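Local atomic coordinates of phosphoribosylaminoimidazole carboxylase, ATPase subunit (Thermus thermophilus, PDB entry 3AW8), a protein that probably catalyses the ATP-dependent carboxylation of 5-aminoimidazole ribonucleotide with bicarbonate to N5-carboxyaminoimidazole ribonucleotide, a step of de novo purine biosynthesis. Residues 193-198 against 228-233; 208-213 against 351-356; 55-60 against 80-85. All coordinates share one frame; numbering follows the deposited sequence.

Contact 1: 193-198 against 228-233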
# COMPACT_ATOMS: atom_id res chain seq x y z
N VAL A 193 -4.61 -19.14 -12.76
CA VAL A 193 -3.26 -19.12 -12.21
C VAL A 193 -2.49 -17.91 -12.71
O VAL A 193 -2.94 -17.20 -13.61
CB VAL A 193 -2.47 -20.40 -12.56
CG1 VAL A 193 -3.22 -21.64 -12.08
CG2 VAL A 193 -2.22 -20.47 -14.06
N ALA A 194 -1.32 -17.68 -12.11
CA ALA A 194 -0.47 -16.55 -12.47
C ALA A 194 0.93 -16.81 -11.93
O ALA A 194 1.08 -17.54 -10.95
CB ALA A 194 -1.03 -15.27 -11.89
N PHE A 195 1.94 -16.21 -12.55
CA PHE A 195 3.32 -16.41 -12.11
C PHE A 195 4.11 -15.11 -12.11
O PHE A 195 3.95 -14.28 -13.01
CB PHE A 195 4.01 -17.43 -13.03
CG PHE A 195 3.24 -18.72 -13.18
CD1 PHE A 195 3.52 -19.81 -12.38
CD2 PHE A 195 2.17 -18.80 -14.08
CE1 PHE A 195 2.75 -20.97 -12.45
CE2 PHE A 195 1.40 -19.96 -14.16
CZ PHE A 195 1.69 -21.04 -13.34
N TYR A 196 4.96 -14.94 -11.10
CA TYR A 196 5.80 -13.75 -10.98
C TYR A 196 7.13 -14.03 -11.63
O TYR A 196 7.50 -15.19 -11.81
CB TYR A 196 6.05 -13.39 -9.50
CG TYR A 196 4.88 -12.74 -8.81
CD1 TYR A 196 4.70 -11.35 -8.86
CD2 TYR A 196 3.92 -13.51 -8.17
CE1 TYR A 196 3.57 -10.75 -8.28
CE2 TYR A 196 2.79 -12.93 -7.60
CZ TYR A 196 2.62 -11.56 -7.66
OH TYR A 196 1.46 -11.01 -7.17
N PRO A 197 7.88 -12.99 -11.99
CA PRO A 197 9.18 -13.25 -12.60
C PRO A 197 10.01 -14.05 -11.59
O PRO A 197 9.76 -13.97 -10.39
CB PRO A 197 9.75 -11.85 -12.81
CG PRO A 197 8.52 -11.03 -13.04
CD PRO A 197 7.57 -11.55 -12.00
N LEU A 198 10.97 -14.82 -12.07
CA LEU A 198 11.82 -15.57 -11.15
C LEU A 198 12.51 -14.50 -10.34
O LEU A 198 12.57 -13.35 -10.76
CB LEU A 198 12.86 -16.40 -11.92
CG LEU A 198 12.45 -17.78 -12.44
CD1 LEU A 198 13.57 -18.36 -13.28
CD2 LEU A 198 12.13 -18.72 -11.27
N ALA A 228 6.30 -24.13 -15.12
CA ALA A 228 5.80 -25.47 -15.42
C ALA A 228 5.82 -26.33 -14.15
O ALA A 228 4.84 -27.00 -13.82
CB ALA A 228 6.64 -26.10 -16.50
N TYR A 229 6.96 -26.32 -13.46
CA TYR A 229 7.07 -27.09 -12.23
C TYR A 229 6.02 -26.59 -11.24
O TYR A 229 5.37 -27.38 -10.55
CB TYR A 229 8.47 -26.92 -11.62
CG TYR A 229 9.62 -27.39 -12.49
CD1 TYR A 229 9.58 -28.62 -13.13
CD2 TYR A 229 10.78 -26.63 -12.60
CE1 TYR A 229 10.67 -29.09 -13.87
CE2 TYR A 229 11.87 -27.08 -13.34
CZ TYR A 229 11.82 -28.32 -13.96
OH TYR A 229 12.91 -28.79 -14.66
N ALA A 230 5.86 -25.27 -11.18
CA ALA A 230 4.91 -24.66 -10.26
C ALA A 230 3.47 -25.05 -10.54
O ALA A 230 2.68 -25.28 -9.62
CB ALA A 230 5.05 -23.15 -10.30
N LEU A 231 3.12 -25.12 -11.82
CA LEU A 231 1.76 -25.48 -12.21
C LEU A 231 1.46 -26.90 -11.76
O LEU A 231 0.37 -27.21 -11.25
CB LEU A 231 1.61 -25.38 -13.73
CG LEU A 231 0.32 -24.74 -14.26
CD1 LEU A 231 0.29 -24.87 -15.77
CD2 LEU A 231 -0.90 -25.39 -13.64
N ARG A 232 2.44 -27.78 -11.94
CA ARG A 232 2.27 -29.17 -11.56
C ARG A 232 2.01 -29.28 -10.06
O ARG A 232 1.08 -29.97 -9.63
CB ARG A 232 3.50 -29.98 -11.96
CG ARG A 232 3.61 -30.19 -13.47
CD ARG A 232 4.27 -31.53 -13.83
NE ARG A 232 5.73 -31.45 -13.93
CZ ARG A 232 6.38 -30.88 -14.94
NH1 ARG A 232 5.70 -30.34 -15.95
NH2 ARG A 232 7.70 -30.86 -14.95
N ALA A 233 2.81 -28.58 -9.27
CA ALA A 233 2.66 -28.62 -7.82
C ALA A 233 1.30 -28.09 -7.36
O ALA A 233 0.61 -28.75 -6.57
CB ALA A 233 3.78 -27.82 -7.16

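Contact 2: 208-213 against 351-356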
# COMPACT_ATOMS: atom_id res chain seq x y z
N LEU A 208 17.79 -14.97 4.52
CA LEU A 208 17.68 -14.26 3.25
C LEU A 208 18.13 -12.82 3.50
O LEU A 208 17.63 -12.15 4.41
CB LEU A 208 16.23 -14.25 2.75
CG LEU A 208 15.98 -13.38 1.51
CD1 LEU A 208 16.68 -14.01 0.33
CD2 LEU A 208 14.50 -13.24 1.22
N ARG A 209 19.07 -12.35 2.68
CA ARG A 209 19.59 -11.00 2.83
C ARG A 209 19.19 -10.08 1.70
O ARG A 209 18.92 -8.91 1.92
CB ARG A 209 21.12 -11.02 2.93
CG ARG A 209 21.64 -11.87 4.05
CD ARG A 209 21.33 -11.29 5.41
NE ARG A 209 21.80 -12.18 6.47
CZ ARG A 209 21.97 -11.82 7.73
NH1 ARG A 209 21.71 -10.58 8.12
NH2 ARG A 209 22.42 -12.70 8.62
N LEU A 210 19.15 -10.62 0.48
CA LEU A 210 18.82 -9.79 -0.66
C LEU A 210 18.08 -10.55 -1.76
O LEU A 210 18.39 -11.71 -2.02
CB LEU A 210 20.11 -9.21 -1.25
CG LEU A 210 19.96 -8.28 -2.46
CD1 LEU A 210 19.76 -6.85 -1.97
CD2 LEU A 210 21.19 -8.37 -3.34
N SER A 211 17.13 -9.88 -2.40
CA SER A 211 16.37 -10.47 -3.49
C SER A 211 16.40 -9.56 -4.72
O SER A 211 16.08 -8.37 -4.62
CB SER A 211 14.92 -10.73 -3.07
OG SER A 211 14.80 -11.92 -2.30
N LEU A 212 16.78 -10.12 -5.86
CA LEU A 212 16.84 -9.34 -7.09
C LEU A 212 15.76 -9.81 -8.05
O LEU A 212 15.72 -10.98 -8.43
CB LEU A 212 18.23 -9.47 -7.72
CG LEU A 212 19.33 -8.89 -6.83
CD1 LEU A 212 20.72 -9.29 -7.32
CD2 LEU A 212 19.18 -7.39 -6.79
N ALA A 213 14.88 -8.89 -8.43
CA ALA A 213 13.78 -9.22 -9.33
C ALA A 213 13.65 -8.19 -10.46
O ALA A 213 13.73 -6.99 -10.23
CB ALA A 213 12.47 -9.30 -8.55
N GLU A 351 23.08 1.51 -8.37
CA GLU A 351 23.65 2.69 -7.72
C GLU A 351 22.97 2.96 -6.38
O GLU A 351 23.61 3.38 -5.42
CB GLU A 351 23.50 3.90 -8.65
CG GLU A 351 24.56 4.98 -8.46
CD GLU A 351 24.87 5.73 -9.76
OE1 GLU A 351 23.93 6.32 -10.35
OE2 GLU A 351 26.04 5.72 -10.19
N GLY A 352 21.66 2.72 -6.33
CA GLY A 352 20.93 2.92 -5.10
C GLY A 352 21.28 1.82 -4.10
O GLY A 352 21.44 2.07 -2.90
N LEU A 353 21.41 0.60 -4.62
CA LEU A 353 21.77 -0.54 -3.79
C LEU A 353 23.09 -0.26 -3.08
O LEU A 353 23.31 -0.69 -1.94
CB LEU A 353 21.89 -1.79 -4.66
CG LEU A 353 21.10 -3.03 -4.24
CD1 LEU A 353 21.28 -4.12 -5.30
CD2 LEU A 353 21.58 -3.52 -2.88
N ALA A 354 23.97 0.49 -3.76
CA ALA A 354 25.26 0.86 -3.20
C ALA A 354 25.05 1.77 -1.99
O ALA A 354 25.72 1.62 -0.96
CB ALA A 354 26.09 1.58 -4.26
N ARG A 355 24.11 2.70 -2.12
CA ARG A 355 23.78 3.64 -1.06
C ARG A 355 23.20 2.94 0.16
O ARG A 355 23.55 3.27 1.30
CB ARG A 355 22.76 4.65 -1.57
CG ARG A 355 23.33 5.67 -2.51
CD ARG A 355 23.93 6.82 -1.73
NE ARG A 355 22.92 7.69 -1.13
CZ ARG A 355 21.93 8.28 -1.80
NH1 ARG A 355 21.79 8.08 -3.11
NH2 ARG A 355 21.08 9.09 -1.17
N LEU A 356 22.32 1.98 -0.07
CA LEU A 356 21.69 1.25 1.01
C LEU A 356 22.62 0.23 1.69
O LEU A 356 22.53 0.03 2.91
CB LEU A 356 20.42 0.54 0.50
CG LEU A 356 19.29 1.46 0.02
CD1 LEU A 356 18.21 0.65 -0.65
CD2 LEU A 356 18.73 2.25 1.19

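Contact 3: 55-60 against 80-85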
# COMPACT_ATOMS: atom_id res chain seq x y z
N ARG A 55 -12.73 -19.88 19.18
CA ARG A 55 -13.17 -18.52 19.49
C ARG A 55 -12.76 -17.62 18.32
O ARG A 55 -13.55 -16.82 17.83
CB ARG A 55 -12.51 -18.04 20.78
CG ARG A 55 -12.87 -16.62 21.17
CD ARG A 55 -12.42 -16.27 22.58
NE ARG A 55 -10.97 -16.32 22.78
CZ ARG A 55 -10.32 -17.30 23.41
NH1 ARG A 55 -9.00 -17.26 23.53
NH2 ARG A 55 -11.00 -18.33 23.93
N PHE A 56 -11.51 -17.76 17.88
CA PHE A 56 -10.98 -16.98 16.77
C PHE A 56 -11.70 -17.29 15.45
O PHE A 56 -11.83 -16.43 14.57
CB PHE A 56 -9.46 -17.24 16.65
CG PHE A 56 -8.93 -17.27 15.24
CD1 PHE A 56 -8.97 -18.44 14.49
CD2 PHE A 56 -8.40 -16.11 14.65
CE1 PHE A 56 -8.50 -18.47 13.18
CE2 PHE A 56 -7.92 -16.13 13.33
CZ PHE A 56 -7.97 -17.32 12.59
N ALA A 57 -12.20 -18.51 15.30
CA ALA A 57 -12.86 -18.88 14.05
C ALA A 57 -14.28 -18.37 13.85
O ALA A 57 -14.76 -18.34 12.73
CB ALA A 57 -12.82 -20.39 13.90
N GLU A 58 -14.94 -17.96 14.93
CA GLU A 58 -16.32 -17.49 14.84
C GLU A 58 -16.56 -16.39 13.82
O GLU A 58 -15.83 -15.41 13.76
CB GLU A 58 -16.81 -17.02 16.22
CG GLU A 58 -16.38 -15.61 16.61
CD GLU A 58 -17.32 -14.54 16.05
OE1 GLU A 58 -16.93 -13.34 16.05
OE2 GLU A 58 -18.44 -14.89 15.61
N GLY A 59 -17.60 -16.56 13.02
CA GLY A 59 -17.95 -15.56 12.03
C GLY A 59 -17.03 -15.44 10.83
O GLY A 59 -17.38 -14.77 9.85
N LEU A 60 -15.86 -16.06 10.88
CA LEU A 60 -14.94 -15.97 9.77
C LEU A 60 -15.54 -16.46 8.46
O LEU A 60 -16.32 -17.42 8.44
CB LEU A 60 -13.66 -16.74 10.07
CG LEU A 60 -12.83 -16.18 11.23
CD1 LEU A 60 -11.65 -17.10 11.53
CD2 LEU A 60 -12.37 -14.77 10.88
N GLY A 80 -13.15 -28.29 8.67
CA GLY A 80 -14.54 -28.71 8.59
C GLY A 80 -15.47 -27.52 8.72
O GLY A 80 -16.35 -27.32 7.88
N ARG A 81 -15.25 -26.73 9.77
CA ARG A 81 -16.05 -25.54 10.08
C ARG A 81 -16.15 -24.47 8.99
O ARG A 81 -17.24 -24.00 8.67
CB ARG A 81 -15.51 -24.91 11.36
CG ARG A 81 -15.03 -25.95 12.38
CD ARG A 81 -16.11 -26.35 13.37
NE ARG A 81 -15.96 -25.65 14.64
CZ ARG A 81 -16.03 -24.33 14.79
NH1 ARG A 81 -15.88 -23.78 15.98
NH2 ARG A 81 -16.27 -23.56 13.74
N LEU A 82 -15.01 -24.06 8.42
CA LEU A 82 -15.02 -23.04 7.37
C LEU A 82 -14.01 -23.32 6.25
O LEU A 82 -13.17 -24.21 6.37
CB LEU A 82 -14.78 -21.64 7.96
CG LEU A 82 -13.61 -21.24 8.88
CD1 LEU A 82 -14.08 -21.21 10.32
CD2 LEU A 82 -12.45 -22.19 8.72
N PRO A 83 -14.10 -22.57 5.14
CA PRO A 83 -13.16 -22.78 4.03
C PRO A 83 -11.74 -22.49 4.50
O PRO A 83 -11.53 -21.59 5.32
CB PRO A 83 -13.63 -21.78 2.98
CG PRO A 83 -15.07 -21.58 3.29
CD PRO A 83 -15.08 -21.54 4.79
N LEU A 84 -10.78 -23.24 3.98
CA LEU A 84 -9.39 -23.07 4.37
C LEU A 84 -8.50 -23.13 3.14
O LEU A 84 -8.48 -24.14 2.45
CB LEU A 84 -8.97 -24.18 5.34
CG LEU A 84 -7.53 -24.19 5.83
CD1 LEU A 84 -7.40 -23.21 6.99
CD2 LEU A 84 -7.13 -25.60 6.28
N TYR A 85 -7.77 -22.05 2.87
CA TYR A 85 -6.88 -22.02 1.72
C TYR A 85 -5.55 -21.43 2.15
O TYR A 85 -5.51 -20.41 2.83
CB TYR A 85 -7.46 -21.17 0.60
CG TYR A 85 -8.93 -21.40 0.31
CD1 TYR A 85 -9.91 -20.80 1.09
CD2 TYR A 85 -9.33 -22.19 -0.77
CE1 TYR A 85 -11.27 -20.97 0.80
CE2 TYR A 85 -10.69 -22.36 -1.07
CZ TYR A 85 -11.65 -21.75 -0.28
OH TYR A 85 -12.99 -21.90 -0.57

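Contact 1: 193-198 against 228-233
Phe-195 meets Ala-230 and Leu-231 with the rim of its ring rather than with a face. CE1 of Phe-195 lies 3.8 Å from CB of Ala-230, and that methyl sits in the plane of the ring. One atom further round, CZ of Phe-195 approaches CG of Leu-231 at 4.1 Å, the two side chains crossing at about a right angle. The ring reaches the helix because CG of Phe-195 stands anti to its own carbonyl carbon (chi1 -53°), on a CB that already points at residues 228-233. Ala-230 also points back at the strand, and its short side chain lets the ring edge come close to a helix whose nearest CA, that of Ala-230, is 8.6 Å from CA of Phe-195.

Further out, Glu-227 and Met-234 of helix 220-237 also touch Phe-195, while Ala-185 and Leu-183 of the adjoining strand 179-187 touch Phe-195 and Ala-230 respectively. The contact thus lays helix 220-237 against a face of the large antiparallel sheet of the ATP-grasp region. No hydrogen bond crosses between the segments, and the atom pairs within 4.5 Å are all carbon to carbon, so the attraction here is dispersive and hydrophobic.

Contact 2: 208-213 against 351-356
A single side chain, Leu-353, bridges two residues of one strand, each of its methyls serving a different leucine. CD2 of Leu-353 packs against CD1 of Leu-210 at 3.9 Å, whereas CD1 of Leu-353 lies 4.2 Å from CD2 of Leu-212. The forked end of the helix residue therefore spans two positions that lie on the same side of strand 207-213, meeting both at a slant. Different torsions bring the two strand leucines to it: CG is anti to the backbone N in Leu-210 (chi1 -179°), but anti to the carbonyl carbon in Leu-212 (chi1 -63°). The backbones stay well apart, the nearest CA atoms, of Leu-210 and Leu-353, being 10.2 Å from each other. Only 95 Å² is buried in total, and no hydrogen bond joins the segments, as expected where methyl groups alone meet.

The strand carries a classic beta bulge that includes the first of these leucines: Arg-209 and Leu-210 both face Arg-202 of strand 193-204. On its other side strand 207-213 pairs with strand 299-306, whose Val-303 also touches Leu-210. Helix 346-357 thereby packs on the eight-stranded antiparallel sheet near its middle, joining the C-terminal part of the chain to the ATP-grasp region.

Contact 3: 55-60 against 80-85
With chi1 at 53°, Leu-82 holds its CG between the backbone N and the carbonyl carbon, and chi2 of -101° then brings the CD1 methyl up to Ala-57 and Leu-60. The contact belongs to the N-terminal preATP-grasp domain, an alpha/beta unit of Rossmann-like type built round a parallel sheet of four strands, and it joins two connections on either side of strand 62-65 in the chain. A type II beta turn from Ala-57 to Leu-60 follows helix 50-57, closed by the hydrogen bond from N of Leu-60 to O of Ala-57 at 3.1 Å. Gly-59 takes the positive phi (72°) that such a turn requires at its third position, and the chain then runs on into the strand. Residues 80-85 likewise leave a helix, the weakly bonded end of 72-81, and become extended.

The CA atoms of Leu-60 and Leu-82 are 7.5 Å apart, the nearest pair between the two backbones, and CB of Leu-60 and CB of Ala-57 are both directed at residues 80-85. Leu-78 of helix 72-81 also touches Ala-57, and Val-63 of strand 62-65 touches Leu-82, so the leucine is packed between the turn and strand 62-65, to which Pro-83 and Tyr-85 are joined by backbone hydrogen bonds with Val-63. All three touching residues are buried, though none lies near an annotated site.

CD1 of Leu-82 does all the touching: it stands 3.9 Å from CB of Ala-57 and 4.5 Å from CB of Leu-60, and it rests 3.8 Å from the carbonyl O of Ala-57, the same oxygen that accepts the turn's hydrogen bond.

Contacts 1 and 2 share one antiparallel sheet, since strands 193-204 and 207-213 are neighbours in it; their centres are 25 Å apart and their nearest atoms about 5 Å. Their segments cross in sequence order, and each contact sets a helix (220-237 or 346-357) against one of two consecutive strands, without the contacts touching. Contact 3 closes earlier in the sequence, in the N-terminal domain, its centre 28 Å from that of contact 1 and 39 Å from that of contact 2. In contact 2 the Leu-210 side chain is about 9 Å from the side chain of His-203, which is predicted to bind ATP, and about 12 Å from the bound AMP, too far for direct contact with the nucleotide. Contacts 1 and 3 lie away from the known sites.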